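Local coordinates for 11S globulin seed storage protein (Amaranthus hypochondriacus, PDB 3QAC), which probably stores nutrients in the seed as a two-cupin globulin, whose precursor yields disulfide-linked acidic and basic chains, at residues A[171-174]-A[178-181]; A[166-171]-A[321-326]; A[50-55]-A[345-350]; A[218-223]-A[233-238]; A[73-78]-A[289-294]. All coordinates share one frame; numbering follows the deposited sequence.

Interaction 1: A[171-174]-A[178-181]; sequences NQLD and PTRF
Leu173 reaches across to Thr179 and Phe181 with one methyl, and following its side chain from the backbone outward accounts for the direct packing between residues 171-174 and 178-181. CB points at the opposing segment, and chi1 of -60° sets CG beside the backbone N, from where the CD1 branch continues the line. CD1 lies 3.9 Å from Thr179 CB and equally close to its CG2 methyl, the two side chains crossing at about a right angle. The same methyl then meets the Phe181 ring at its edge, near the ring plane, 4.1 Å from Phe181 CE2. Beside this apolar patch, two waters make the polar connection through Thr179 OG1. One donates to Asp174 O and accepts from the hydroxyl; the other accepts from Asp174 N and donates to Thr179 OG1 at 2.6 Å. The hydroxyl therefore acts as donor to one water and acceptor from the other. Asn171 shapes the loop that presents Leu173: its OD1 receives Leu173 N at 3.0 Å, from above the carbonyl plane, while ND2 gives a bond to Asp174 O at 2.9 Å. Gln382 and Asp362 of the second subunit pack nearby, on Gln172 and Thr179 respectively. The Leu173 N to Asn171 OD1 bond defines an Asx turn, here in the cupin-domain loop leading into strand 180-182.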
# COMPACT_ATOMS: atom_id res chain seq x y z
N ASN A 171 -6.83 -3.68 6.25
CA ASN A 171 -7.80 -4.73 5.97
C ASN A 171 -7.27 -5.71 4.92
O ASN A 171 -7.12 -5.35 3.75
CB ASN A 171 -9.14 -4.16 5.48
CG ASN A 171 -10.11 -5.27 5.04
OD1 ASN A 171 -10.12 -6.36 5.61
ND2 ASN A 171 -10.89 -5.01 4.00
N GLN A 172 -6.98 -6.94 5.34
CA GLN A 172 -6.45 -7.93 4.42
C GLN A 172 -7.50 -8.98 4.00
O GLN A 172 -7.18 -9.96 3.34
CB GLN A 172 -5.20 -8.58 5.01
CG GLN A 172 -4.09 -7.56 5.36
CD GLN A 172 -2.75 -8.22 5.63
OE1 GLN A 172 -1.74 -7.56 5.87
NE2 GLN A 172 -2.74 -9.53 5.62
N LEU A 173 -8.75 -8.78 4.40
CA LEU A 173 -9.84 -9.64 3.96
C LEU A 173 -10.46 -9.01 2.72
O LEU A 173 -9.82 -8.24 2.05
CB LEU A 173 -10.88 -9.80 5.06
CG LEU A 173 -10.33 -10.42 6.35
CD1 LEU A 173 -11.32 -10.28 7.50
CD2 LEU A 173 -9.97 -11.88 6.13
N ASP A 174 -11.70 -9.35 2.38
CA ASP A 174 -12.29 -8.78 1.17
C ASP A 174 -12.48 -7.26 1.25
O ASP A 174 -12.63 -6.69 2.33
CB ASP A 174 -13.62 -9.46 0.84
CG ASP A 174 -13.46 -10.91 0.39
OD1 ASP A 174 -14.46 -11.64 0.51
OD2 ASP A 174 -12.37 -11.32 -0.09
N PRO A 178 -17.43 -4.70 4.67
CA PRO A 178 -16.75 -4.91 5.95
C PRO A 178 -16.98 -6.34 6.41
O PRO A 178 -18.00 -6.95 6.09
CB PRO A 178 -17.45 -3.94 6.89
CG PRO A 178 -17.91 -2.84 5.99
CD PRO A 178 -18.33 -3.54 4.71
N THR A 179 -16.01 -6.88 7.13
CA THR A 179 -16.18 -8.15 7.79
C THR A 179 -16.19 -7.86 9.28
O THR A 179 -15.24 -7.27 9.82
CB THR A 179 -15.05 -9.09 7.45
OG1 THR A 179 -15.09 -9.37 6.04
CG2 THR A 179 -15.19 -10.39 8.19
N ARG A 180 -17.28 -8.23 9.93
CA ARG A 180 -17.38 -8.02 11.36
C ARG A 180 -17.51 -9.31 12.15
O ARG A 180 -18.30 -10.19 11.81
CB ARG A 180 -18.55 -7.12 11.70
CG ARG A 180 -18.42 -6.60 13.13
CD ARG A 180 -19.42 -5.54 13.38
NE ARG A 180 -19.11 -4.35 12.61
CZ ARG A 180 -18.38 -3.37 13.09
NH1 ARG A 180 -17.89 -3.47 14.31
NH2 ARG A 180 -18.14 -2.29 12.36
N PHE A 181 -16.72 -9.39 13.22
CA PHE A 181 -16.73 -10.53 14.12
C PHE A 181 -17.23 -10.06 15.48
O PHE A 181 -16.69 -9.11 16.04
CB PHE A 181 -15.32 -11.10 14.28
CG PHE A 181 -14.63 -11.47 12.98
CD1 PHE A 181 -14.37 -12.79 12.66
CD2 PHE A 181 -14.20 -10.48 12.10
CE1 PHE A 181 -13.72 -13.13 11.49
CE2 PHE A 181 -13.55 -10.82 10.92
CZ PHE A 181 -13.30 -12.15 10.62
O HOH W 1 -13.65 -6.95 4.79
O HOH W 2 -13.82 -10.55 4.05

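Interaction 2: A[166-171]-A[321-326]; sequences TANHAN and LRLSAA
Arg322 and His169 stack, guanidinium against imidazole, the planes only 22° apart and the centres 3.7 Å from each other, although the two side chains cross at about a right angle. His169 CE1 sits over the middle of the guanidinium, whereas Arg322 NH1 is displaced toward the rim of the ring; the close approach of NH1 to ND1 is thus part of a stack, its angle being poor for a hydrogen bond. Ala170 CB covers the opposite face of the imidazole. Arg322 gets there with a chain extended from CG to NE. Asn168 acts through its amide nitrogen: ND2 gives a hydrogen bond to Leu321 O at 2.7 Å, with an N-H...O angle of 162°, and the acceptor lies in the amide plane. With CG opposite the backbone N (chi1 -157°), the other end of this amide turns back, OD1 taking Ala170 N at 2.9 Å in an Asx turn within the type I turn 168-171. A leucine in place of Asn168 would probably leave Leu321 O without this donor and the turn without its side-chain acceptor. Asp165 also receives a bond from Asn168 ND2. The contact places the loop after strand 158-164 against the end of helix 318-321, just ahead of strand 324-330, with Pro71 packing on both Asn168 and Leu321.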
# COMPACT_ATOMS: atom_id res chain seq x y z
N THR A 166 -12.67 -0.18 4.30
CA THR A 166 -12.43 -1.54 3.87
C THR A 166 -11.24 -1.60 2.93
O THR A 166 -10.56 -2.61 2.87
CB THR A 166 -13.67 -2.10 3.16
OG1 THR A 166 -14.16 -1.11 2.27
CG2 THR A 166 -14.75 -2.39 4.16
N ALA A 167 -10.98 -0.51 2.22
CA ALA A 167 -9.84 -0.45 1.32
C ALA A 167 -8.50 -0.12 2.01
O ALA A 167 -7.48 0.00 1.35
CB ALA A 167 -10.11 0.55 0.20
N ASN A 168 -8.52 0.04 3.33
CA ASN A 168 -7.29 0.30 4.08
C ASN A 168 -6.32 -0.84 3.89
O ASN A 168 -6.72 -2.00 3.92
CB ASN A 168 -7.60 0.46 5.58
CG ASN A 168 -6.53 1.28 6.33
OD1 ASN A 168 -5.55 0.74 6.85
ND2 ASN A 168 -6.74 2.58 6.40
N HIS A 169 -5.04 -0.51 3.73
CA HIS A 169 -3.96 -1.50 3.76
C HIS A 169 -4.09 -2.44 4.96
O HIS A 169 -3.71 -3.61 4.89
CB HIS A 169 -2.60 -0.81 3.83
CG HIS A 169 -2.22 -0.35 5.22
ND1 HIS A 169 -2.69 0.83 5.77
CD2 HIS A 169 -1.44 -0.93 6.16
CE1 HIS A 169 -2.19 0.96 6.99
NE2 HIS A 169 -1.44 -0.10 7.25
N ALA A 170 -4.65 -1.93 6.06
CA ALA A 170 -4.80 -2.75 7.26
C ALA A 170 -5.82 -3.88 7.09
O ALA A 170 -5.71 -4.91 7.75
CB ALA A 170 -5.15 -1.88 8.47
N ASN A 171 -6.83 -3.68 6.25
CA ASN A 171 -7.80 -4.73 5.97
C ASN A 171 -7.27 -5.71 4.92
O ASN A 171 -7.12 -5.35 3.75
CB ASN A 171 -9.14 -4.16 5.48
CG ASN A 171 -10.11 -5.27 5.04
OD1 ASN A 171 -10.12 -6.36 5.61
ND2 ASN A 171 -10.89 -5.01 4.00
N LEU A 321 -3.66 4.55 10.96
CA LEU A 321 -4.85 4.29 10.16
C LEU A 321 -4.78 4.92 8.77
O LEU A 321 -5.43 4.45 7.86
CB LEU A 321 -6.10 4.79 10.87
CG LEU A 321 -6.32 4.33 12.30
CD1 LEU A 321 -7.80 4.10 12.47
CD2 LEU A 321 -5.53 3.08 12.61
N ARG A 322 -3.99 5.97 8.61
CA ARG A 322 -3.95 6.72 7.37
C ARG A 322 -5.36 7.20 7.00
O ARG A 322 -5.80 7.13 5.84
CB ARG A 322 -3.35 5.86 6.25
CG ARG A 322 -1.90 5.41 6.51
CD ARG A 322 -1.45 4.41 5.44
NE ARG A 322 -0.20 3.73 5.80
CZ ARG A 322 0.33 2.72 5.10
NH1 ARG A 322 -0.27 2.26 4.00
NH2 ARG A 322 1.47 2.16 5.51
N LEU A 323 -6.08 7.68 8.00
CA LEU A 323 -7.32 8.37 7.73
C LEU A 323 -7.22 9.72 8.40
O LEU A 323 -6.39 9.94 9.31
CB LEU A 323 -8.51 7.59 8.28
CG LEU A 323 -8.60 6.19 7.67
CD1 LEU A 323 -9.50 5.31 8.47
CD2 LEU A 323 -9.07 6.26 6.22
N SER A 324 -8.08 10.63 7.95
CA SER A 324 -8.26 11.88 8.63
C SER A 324 -9.74 12.23 8.59
O SER A 324 -10.55 11.48 8.07
CB SER A 324 -7.39 12.98 8.02
OG SER A 324 -7.23 12.80 6.64
N ALA A 325 -10.08 13.36 9.18
CA ALA A 325 -11.47 13.75 9.34
C ALA A 325 -11.52 15.26 9.46
O ALA A 325 -10.51 15.91 9.74
CB ALA A 325 -12.06 13.10 10.56
N ALA A 326 -12.69 15.82 9.20
CA ALA A 326 -12.95 17.21 9.52
C ALA A 326 -14.40 17.40 9.88
O ALA A 326 -15.27 16.63 9.45
CB ALA A 326 -12.58 18.10 8.36

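Interaction 3: A[50-55]-A[345-350]; sequences VSVIRR and HNIMYC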
# COMPACT_ATOMS: atom_id res chain seq x y z
N VAL A 50 -15.08 2.27 0.93
CA VAL A 50 -15.49 2.38 2.32
C VAL A 50 -16.91 1.92 2.46
O VAL A 50 -17.61 1.70 1.47
CB VAL A 50 -15.38 3.81 2.83
CG1 VAL A 50 -13.93 4.33 2.67
CG2 VAL A 50 -16.36 4.71 2.10
N SER A 51 -17.30 1.73 3.70
CA SER A 51 -18.69 1.49 4.03
C SER A 51 -19.01 2.45 5.15
O SER A 51 -18.13 2.93 5.87
CB SER A 51 -18.92 0.05 4.46
OG SER A 51 -18.69 -0.86 3.39
N VAL A 52 -20.28 2.78 5.28
CA VAL A 52 -20.69 3.66 6.35
C VAL A 52 -21.85 3.00 7.08
O VAL A 52 -22.77 2.44 6.45
CB VAL A 52 -21.08 5.06 5.81
CG1 VAL A 52 -21.56 5.96 6.92
CG2 VAL A 52 -19.90 5.70 5.10
N ILE A 53 -21.76 3.03 8.40
CA ILE A 53 -22.89 2.69 9.24
C ILE A 53 -23.17 3.79 10.26
O ILE A 53 -22.32 4.64 10.56
CB ILE A 53 -22.68 1.39 9.99
CG1 ILE A 53 -21.46 1.49 10.91
CG2 ILE A 53 -22.53 0.23 9.01
CD1 ILE A 53 -21.41 0.36 11.94
N ARG A 54 -24.39 3.77 10.78
CA ARG A 54 -24.75 4.66 11.86
C ARG A 54 -25.44 3.80 12.89
O ARG A 54 -26.36 3.06 12.57
CB ARG A 54 -25.66 5.78 11.35
CG ARG A 54 -26.31 6.59 12.46
CD ARG A 54 -27.13 7.74 11.90
NE ARG A 54 -28.24 7.28 11.07
CZ ARG A 54 -28.67 7.90 9.98
NH1 ARG A 54 -29.68 7.41 9.28
NH2 ARG A 54 -28.08 9.02 9.59
N ARG A 55 -24.96 3.85 14.12
CA ARG A 55 -25.56 3.07 15.18
C ARG A 55 -26.21 4.03 16.13
O ARG A 55 -25.62 5.04 16.52
CB ARG A 55 -24.55 2.22 15.94
CG ARG A 55 -23.75 1.26 15.08
CD ARG A 55 -22.90 0.35 15.95
NE ARG A 55 -22.02 -0.52 15.17
CZ ARG A 55 -22.42 -1.64 14.56
NH1 ARG A 55 -23.69 -2.03 14.60
NH2 ARG A 55 -21.54 -2.36 13.87
N HIS A 345 -10.49 10.65 -0.74
CA HIS A 345 -11.93 10.67 -0.94
C HIS A 345 -12.51 11.29 0.29
O HIS A 345 -12.02 11.12 1.40
CB HIS A 345 -12.53 9.26 -1.10
CG HIS A 345 -12.04 8.52 -2.30
ND1 HIS A 345 -12.47 8.82 -3.57
CD2 HIS A 345 -11.14 7.53 -2.42
CE1 HIS A 345 -11.85 8.04 -4.44
NE2 HIS A 345 -11.04 7.24 -3.76
N ASN A 346 -13.61 11.99 0.11
CA ASN A 346 -14.24 12.64 1.22
C ASN A 346 -15.66 12.13 1.38
O ASN A 346 -16.52 12.37 0.53
CB ASN A 346 -14.23 14.12 0.93
CG ASN A 346 -14.53 14.90 2.13
OD1 ASN A 346 -15.40 14.52 2.90
ND2 ASN A 346 -13.80 16.00 2.33
N ILE A 347 -15.92 11.41 2.46
CA ILE A 347 -17.27 10.96 2.70
C ILE A 347 -17.88 12.01 3.59
O ILE A 347 -17.68 12.00 4.80
CB ILE A 347 -17.37 9.56 3.34
CG1 ILE A 347 -16.91 8.49 2.35
CG2 ILE A 347 -18.82 9.24 3.69
CD1 ILE A 347 -15.42 8.60 1.95
N MET A 348 -18.57 12.95 2.97
CA MET A 348 -19.21 14.02 3.71
C MET A 348 -20.62 13.68 4.15
O MET A 348 -21.55 13.60 3.35
CB MET A 348 -19.27 15.30 2.90
CG MET A 348 -20.20 16.26 3.58
SD MET A 348 -20.22 17.83 2.78
CE MET A 348 -20.72 17.32 1.15
N TYR A 349 -20.75 13.50 5.45
CA TYR A 349 -22.00 13.21 6.11
C TYR A 349 -22.60 14.49 6.66
O TYR A 349 -21.92 15.25 7.38
CB TYR A 349 -21.67 12.33 7.28
CG TYR A 349 -22.84 11.97 8.14
CD1 TYR A 349 -23.75 10.99 7.74
CD2 TYR A 349 -23.02 12.56 9.38
CE1 TYR A 349 -24.80 10.64 8.53
CE2 TYR A 349 -24.08 12.20 10.19
CZ TYR A 349 -24.97 11.24 9.75
OH TYR A 349 -26.03 10.86 10.53
N CYS A 350 -23.87 14.72 6.36
CA CYS A 350 -24.52 15.91 6.90
C CYS A 350 -25.04 15.65 8.30
O CYS A 350 -25.86 14.77 8.52
CB CYS A 350 -25.66 16.39 6.02
SG CYS A 350 -26.48 17.82 6.78
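Two cupin domains of one chain face each other here, strand 51-57 of the first and strand 346-351 of the second, each from a different antiparallel sheet. The contact is made by side chains alone: the closest CA pair, Val50 and Ile347, is 8.8 Å apart, and alternate residues point across, on one side from Val50, just ahead of strand 51-57, and on along that strand. Ile347 divides its branches between two valines. Its CG1 meets Val50 CG2 at 3.8 Å, and its CG2 meets Val52 CG2 at 4.0 Å; in both pairs the side chains slide past each other in opposite directions. The first torsion of Ile347 explains the division, since it puts CG1 beside the backbone N and CG2 beside the carbonyl carbon. Leu377 of strand 377-380 packs against both Val52 and Ile347, extending the apolar layer.

Farther along, the contact turns polar. Arg54 bends at chi3 (63°) and crosses Tyr349 at about a right angle, the guanidinium and phenol planes 60° apart. The principal partner of the arginine is Glu36, salt-bridged to NH1, while the buried tyrosine hydroxyl lies between Arg54 and Glu77, the latter its stronger partner. A methionine at Arg54 would probably leave Glu36 without its charged mate and deprive Tyr349 OH of a donor. The bond between the strands runs edge to edge: Arg54 NH2 donates a hydrogen to Tyr349 OH at 2.9 Å, the oxygen in the guanidinium plane and the N-H...O angle 151°.

Interaction 4: A[218-223]-A[233-238]; sequences RLLAES and KLQAEQ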
# COMPACT_ATOMS: atom_id res chain seq x y z
N ARG A 218 -17.17 -27.88 24.16
CA ARG A 218 -16.24 -28.46 25.10
C ARG A 218 -14.96 -27.63 25.14
O ARG A 218 -14.60 -27.10 26.19
CB ARG A 218 -15.93 -29.92 24.73
CG ARG A 218 -15.09 -30.66 25.78
CD ARG A 218 -15.13 -32.17 25.58
NE ARG A 218 -16.49 -32.69 25.45
CZ ARG A 218 -16.95 -33.35 24.39
NH1 ARG A 218 -16.16 -33.58 23.35
NH2 ARG A 218 -18.21 -33.79 24.36
N LEU A 219 -14.29 -27.51 24.00
CA LEU A 219 -13.10 -26.68 23.85
C LEU A 219 -13.28 -25.31 24.49
O LEU A 219 -12.37 -24.80 25.14
CB LEU A 219 -12.71 -26.52 22.37
CG LEU A 219 -11.72 -27.54 21.78
CD1 LEU A 219 -11.53 -27.39 20.26
CD2 LEU A 219 -10.37 -27.44 22.48
N LEU A 220 -14.47 -24.72 24.33
CA LEU A 220 -14.75 -23.42 24.95
C LEU A 220 -14.68 -23.49 26.46
O LEU A 220 -13.97 -22.70 27.09
CB LEU A 220 -16.12 -22.89 24.53
CG LEU A 220 -16.16 -22.17 23.19
CD1 LEU A 220 -17.31 -21.18 23.17
CD2 LEU A 220 -14.85 -21.44 22.92
N ALA A 221 -15.43 -24.42 27.04
CA ALA A 221 -15.47 -24.60 28.48
C ALA A 221 -14.06 -24.82 29.02
O ALA A 221 -13.62 -24.18 29.99
CB ALA A 221 -16.37 -25.78 28.83
N GLU A 222 -13.35 -25.74 28.38
CA GLU A 222 -11.98 -26.04 28.76
C GLU A 222 -11.14 -24.78 28.70
O GLU A 222 -10.33 -24.51 29.59
CB GLU A 222 -11.42 -27.08 27.80
CG GLU A 222 -9.95 -27.38 28.02
CD GLU A 222 -9.70 -28.84 28.34
OE1 GLU A 222 -9.81 -29.22 29.53
OE2 GLU A 222 -9.39 -29.61 27.39
N SER A 223 -11.34 -24.00 27.64
CA SER A 223 -10.50 -22.83 27.39
C SER A 223 -10.60 -21.86 28.55
O SER A 223 -9.59 -21.34 29.01
CB SER A 223 -10.90 -22.15 26.09
OG SER A 223 -10.54 -22.94 24.97
N LYS A 233 -23.42 -20.18 26.93
CA LYS A 233 -23.80 -18.79 27.05
C LYS A 233 -22.91 -17.95 26.13
O LYS A 233 -23.39 -17.06 25.42
CB LYS A 233 -23.70 -18.34 28.50
CG LYS A 233 -24.67 -19.08 29.40
CD LYS A 233 -26.09 -18.98 28.85
CE LYS A 233 -26.80 -17.72 29.35
NZ LYS A 233 -27.22 -17.84 30.79
N LEU A 234 -21.62 -18.25 26.13
CA LEU A 234 -20.71 -17.65 25.17
C LEU A 234 -21.30 -17.76 23.77
O LEU A 234 -21.29 -16.81 22.99
CB LEU A 234 -19.35 -18.33 25.24
CG LEU A 234 -18.23 -17.53 25.93
CD1 LEU A 234 -18.77 -16.57 26.97
CD2 LEU A 234 -17.16 -18.44 26.53
N GLN A 235 -21.85 -18.92 23.44
CA GLN A 235 -22.22 -19.17 22.06
C GLN A 235 -23.55 -18.53 21.72
O GLN A 235 -23.89 -18.37 20.55
CB GLN A 235 -22.22 -20.66 21.78
CG GLN A 235 -20.86 -21.26 22.01
CD GLN A 235 -20.85 -22.76 21.91
OE1 GLN A 235 -21.74 -23.44 22.44
NE2 GLN A 235 -19.85 -23.30 21.22
N ALA A 236 -24.27 -18.13 22.77
CA ALA A 236 -25.50 -17.36 22.62
C ALA A 236 -26.43 -17.91 21.54
O ALA A 236 -27.11 -17.15 20.87
CB ALA A 236 -25.18 -15.90 22.34
N GLU A 237 -26.44 -19.22 21.38
CA GLU A 237 -27.36 -19.84 20.44
C GLU A 237 -28.80 -19.47 20.81
O GLU A 237 -29.67 -19.37 19.94
CB GLU A 237 -27.13 -21.35 20.44
CG GLU A 237 -26.35 -21.82 21.68
CD GLU A 237 -25.51 -23.07 21.42
OE1 GLU A 237 -25.43 -23.50 20.25
OE2 GLU A 237 -24.94 -23.61 22.40
N GLN A 238 -29.03 -19.23 22.10
CA GLN A 238 -30.35 -18.91 22.62
C GLN A 238 -30.55 -17.41 22.84
O GLN A 238 -31.21 -17.01 23.81
CB GLN A 238 -30.60 -19.65 23.94
CG GLN A 238 -30.48 -21.18 23.89
CD GLN A 238 -31.58 -21.84 23.05
OE1 GLN A 238 -32.31 -22.71 23.54
NE2 GLN A 238 -31.69 -21.44 21.78
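Leu219 O is gripped by two donors of Ser223, one turn further along helix 217-224: the hydroxyl OG at 2.6 Å and the backbone N at 2.8 Å, which reach it from opposite faces of its carbonyl plane. The hydroxyl thereby spends its hydrogen on the helix's own backbone. The neighbouring residue, Leu220, carries the contact with helix 228-235. Its CD1 does all the touching, approaching Gln235 CG to 3.7 Å and Leu234 CB to 4.1 Å. With chi1 at -83°, Leu220 CG stands beside its backbone N, and from there CD1 extends toward the second helix; the closest CA pair, Leu220 and Leu234, is 8.3 Å apart. The Leu220 and Gln235 side chains cross obliquely; CD1 rests on the glutamine's CG and also comes within 3.8 Å of Gln235 NE2. The amide end of Gln235 is turned to other partners: OE1 accepts a hydrogen bond from Thr217 OG1, and NE2 makes a weak bond to Phe212 O. Phe212 also packs on both Leu220 and Leu234, and Tyr430 of the second subunit covers Leu234. The direct contact between the two segments is therefore apolar, a single methyl against glutamine and leucine methylenes, while the Gln235 amide ties the end of helix 228-235 to the start of helix 217-224 and, more weakly, to the chain just before it.

Interaction 5: A[73-78]-A[289-294]; sequences LIYIEQ and VNVDDP
The Tyr75 ring meets the methyl CG2 of Val291 obliquely. Its CE1 atom does the touching, 3.8 Å from Val291 CG2. CG of Tyr75 is turned opposite its backbone N (chi1 175°), which carries the ring out from strand 72-78 toward the segment beyond strand 288-290. Both strands belong to one antiparallel sheet of the cupin fold with strand 138-142 between them, so Tyr75 and Val291 meet across that strand, beside Ile139, which packs on both. The two backbones accordingly stay well separated, the closest CA atoms, of Tyr75 and Asn290, being 9.0 Å apart; it is the length of the tyrosine that spans the interval. Val291 offers CG2 from a position between its backbone N and carbonyl carbon, with Thr308 and Val310 of strand 305-310 packing on the same residue.

At the far end of the ring, Tyr75 OH is 4.2 Å from Asp292 OD2, too long for a direct bond. Both residues instead share an outside partner: Lys327 NZ is hydrogen-bonded to the tyrosine hydroxyl and forms a salt bridge with Asp292 OD1. The aspartate is held by a turn of its own segment, where Asp292 N donates to Asn290 OD1 at 2.9 Å, the donor tilted 23° from the carbonyl plane. This is an Asx turn, set in the type I turn 290-293. The chemistry thus combines one apolar touch with an indirect polar link, in which the lysine's charge is probably balanced by Asp292 while its ammonium group also engages the phenol.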
# COMPACT_ATOMS: atom_id res chain seq x y z
N LEU A 73 -13.29 5.11 11.61
CA LEU A 73 -13.30 6.46 12.07
C LEU A 73 -14.71 6.68 12.54
O LEU A 73 -15.66 6.52 11.76
CB LEU A 73 -13.00 7.39 10.90
CG LEU A 73 -12.01 8.51 11.19
CD1 LEU A 73 -10.77 7.93 11.86
CD2 LEU A 73 -11.65 9.20 9.90
N ILE A 74 -14.86 7.04 13.80
CA ILE A 74 -16.17 7.16 14.42
C ILE A 74 -16.44 8.61 14.84
O ILE A 74 -15.62 9.24 15.51
CB ILE A 74 -16.25 6.27 15.64
CG1 ILE A 74 -15.87 4.83 15.25
CG2 ILE A 74 -17.63 6.33 16.23
CD1 ILE A 74 -15.47 3.93 16.38
N TYR A 75 -17.58 9.14 14.44
CA TYR A 75 -18.01 10.43 14.94
C TYR A 75 -19.24 10.21 15.81
O TYR A 75 -20.20 9.55 15.40
CB TYR A 75 -18.31 11.39 13.81
CG TYR A 75 -18.88 12.71 14.27
CD1 TYR A 75 -18.08 13.66 14.87
CD2 TYR A 75 -20.22 13.01 14.08
CE1 TYR A 75 -18.59 14.86 15.29
CE2 TYR A 75 -20.74 14.22 14.49
CZ TYR A 75 -19.92 15.14 15.10
OH TYR A 75 -20.43 16.34 15.51
N ILE A 76 -19.18 10.74 17.02
CA ILE A 76 -20.29 10.68 17.95
C ILE A 76 -21.18 11.85 17.61
O ILE A 76 -20.88 13.00 17.93
CB ILE A 76 -19.81 10.79 19.41
CG1 ILE A 76 -18.87 9.62 19.74
CG2 ILE A 76 -20.97 10.83 20.36
CD1 ILE A 76 -19.38 8.26 19.30
N GLU A 77 -22.28 11.56 16.92
CA GLU A 77 -23.14 12.60 16.41
C GLU A 77 -23.95 13.16 17.56
O GLU A 77 -24.28 14.35 17.60
CB GLU A 77 -24.10 12.03 15.37
CG GLU A 77 -24.97 13.08 14.72
CD GLU A 77 -26.15 12.50 13.97
OE1 GLU A 77 -27.30 12.78 14.39
OE2 GLU A 77 -25.93 11.78 12.98
N GLN A 78 -24.28 12.28 18.49
CA GLN A 78 -25.22 12.63 19.54
C GLN A 78 -24.95 11.78 20.75
O GLN A 78 -24.59 10.62 20.65
CB GLN A 78 -26.64 12.35 19.06
CG GLN A 78 -27.74 12.95 19.94
CD GLN A 78 -29.14 12.63 19.41
OE1 GLN A 78 -29.64 11.52 19.60
NE2 GLN A 78 -29.77 13.60 18.75
N VAL A 289 -10.35 13.04 19.28
CA VAL A 289 -10.40 14.47 19.57
C VAL A 289 -11.80 15.01 19.29
O VAL A 289 -12.46 14.63 18.32
CB VAL A 289 -9.31 15.32 18.83
CG1 VAL A 289 -8.20 14.47 18.24
CG2 VAL A 289 -9.95 16.20 17.76
N ASN A 290 -12.28 15.88 20.17
CA ASN A 290 -13.59 16.46 20.00
C ASN A 290 -13.52 17.65 19.05
O ASN A 290 -12.82 18.63 19.32
CB ASN A 290 -14.16 16.86 21.34
CG ASN A 290 -15.63 17.09 21.29
OD1 ASN A 290 -16.08 18.04 20.67
ND2 ASN A 290 -16.40 16.20 21.92
N VAL A 291 -14.21 17.56 17.92
CA VAL A 291 -14.12 18.60 16.90
C VAL A 291 -15.11 19.72 17.17
O VAL A 291 -15.19 20.69 16.43
CB VAL A 291 -14.35 18.04 15.48
CG1 VAL A 291 -13.17 17.20 15.05
CG2 VAL A 291 -15.62 17.24 15.44
N ASP A 292 -15.88 19.58 18.25
CA ASP A 292 -16.76 20.66 18.67
C ASP A 292 -16.02 21.71 19.52
O ASP A 292 -16.60 22.70 19.96
CB ASP A 292 -17.98 20.11 19.39
CG ASP A 292 -19.02 19.62 18.42
OD1 ASP A 292 -18.90 20.00 17.23
OD2 ASP A 292 -19.97 18.89 18.84
N ASP A 293 -14.73 21.48 19.74
CA ASP A 293 -13.93 22.38 20.54
C ASP A 293 -13.51 23.56 19.67
O ASP A 293 -12.56 23.46 18.90
CB ASP A 293 -12.72 21.63 21.08
CG ASP A 293 -11.82 22.50 21.95
OD1 ASP A 293 -11.85 23.75 21.82
OD2 ASP A 293 -11.06 21.92 22.76
N PRO A 294 -14.20 24.70 19.83
CA PRO A 294 -13.99 25.81 18.90
C PRO A 294 -12.56 26.34 18.89
O PRO A 294 -12.16 26.94 17.88
CB PRO A 294 -14.97 26.88 19.41
CG PRO A 294 -15.94 26.15 20.30
CD PRO A 294 -15.14 25.04 20.91

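In the fold
Interactions 1 and 2 share Asn171 and lie about 13 Å apart between centres; each takes its first segment from the loop between strands 158-164 and 180-182, and Pro178 N packs 3.6 Å from Thr166 CG2. Interaction 3 is nearest the middle of the chain, about 5 Å from its centre, and joins interaction 5 through Tyr349 OH and Glu77 OE2, 2.6 Å apart in a probable hydrogen bond. Interaction 2 meets interaction 5 where Leu73 packs against residues 323-325. Interactions 2 and 3 connect the two cupin domains, whereas interaction 5 joins strand 72-78 to the chain following strand 288-290 of the same sheet. Interaction 4 stands apart, about 34 Å from the chain's centre, and, like interactions 1 and 2, touches the second subunit.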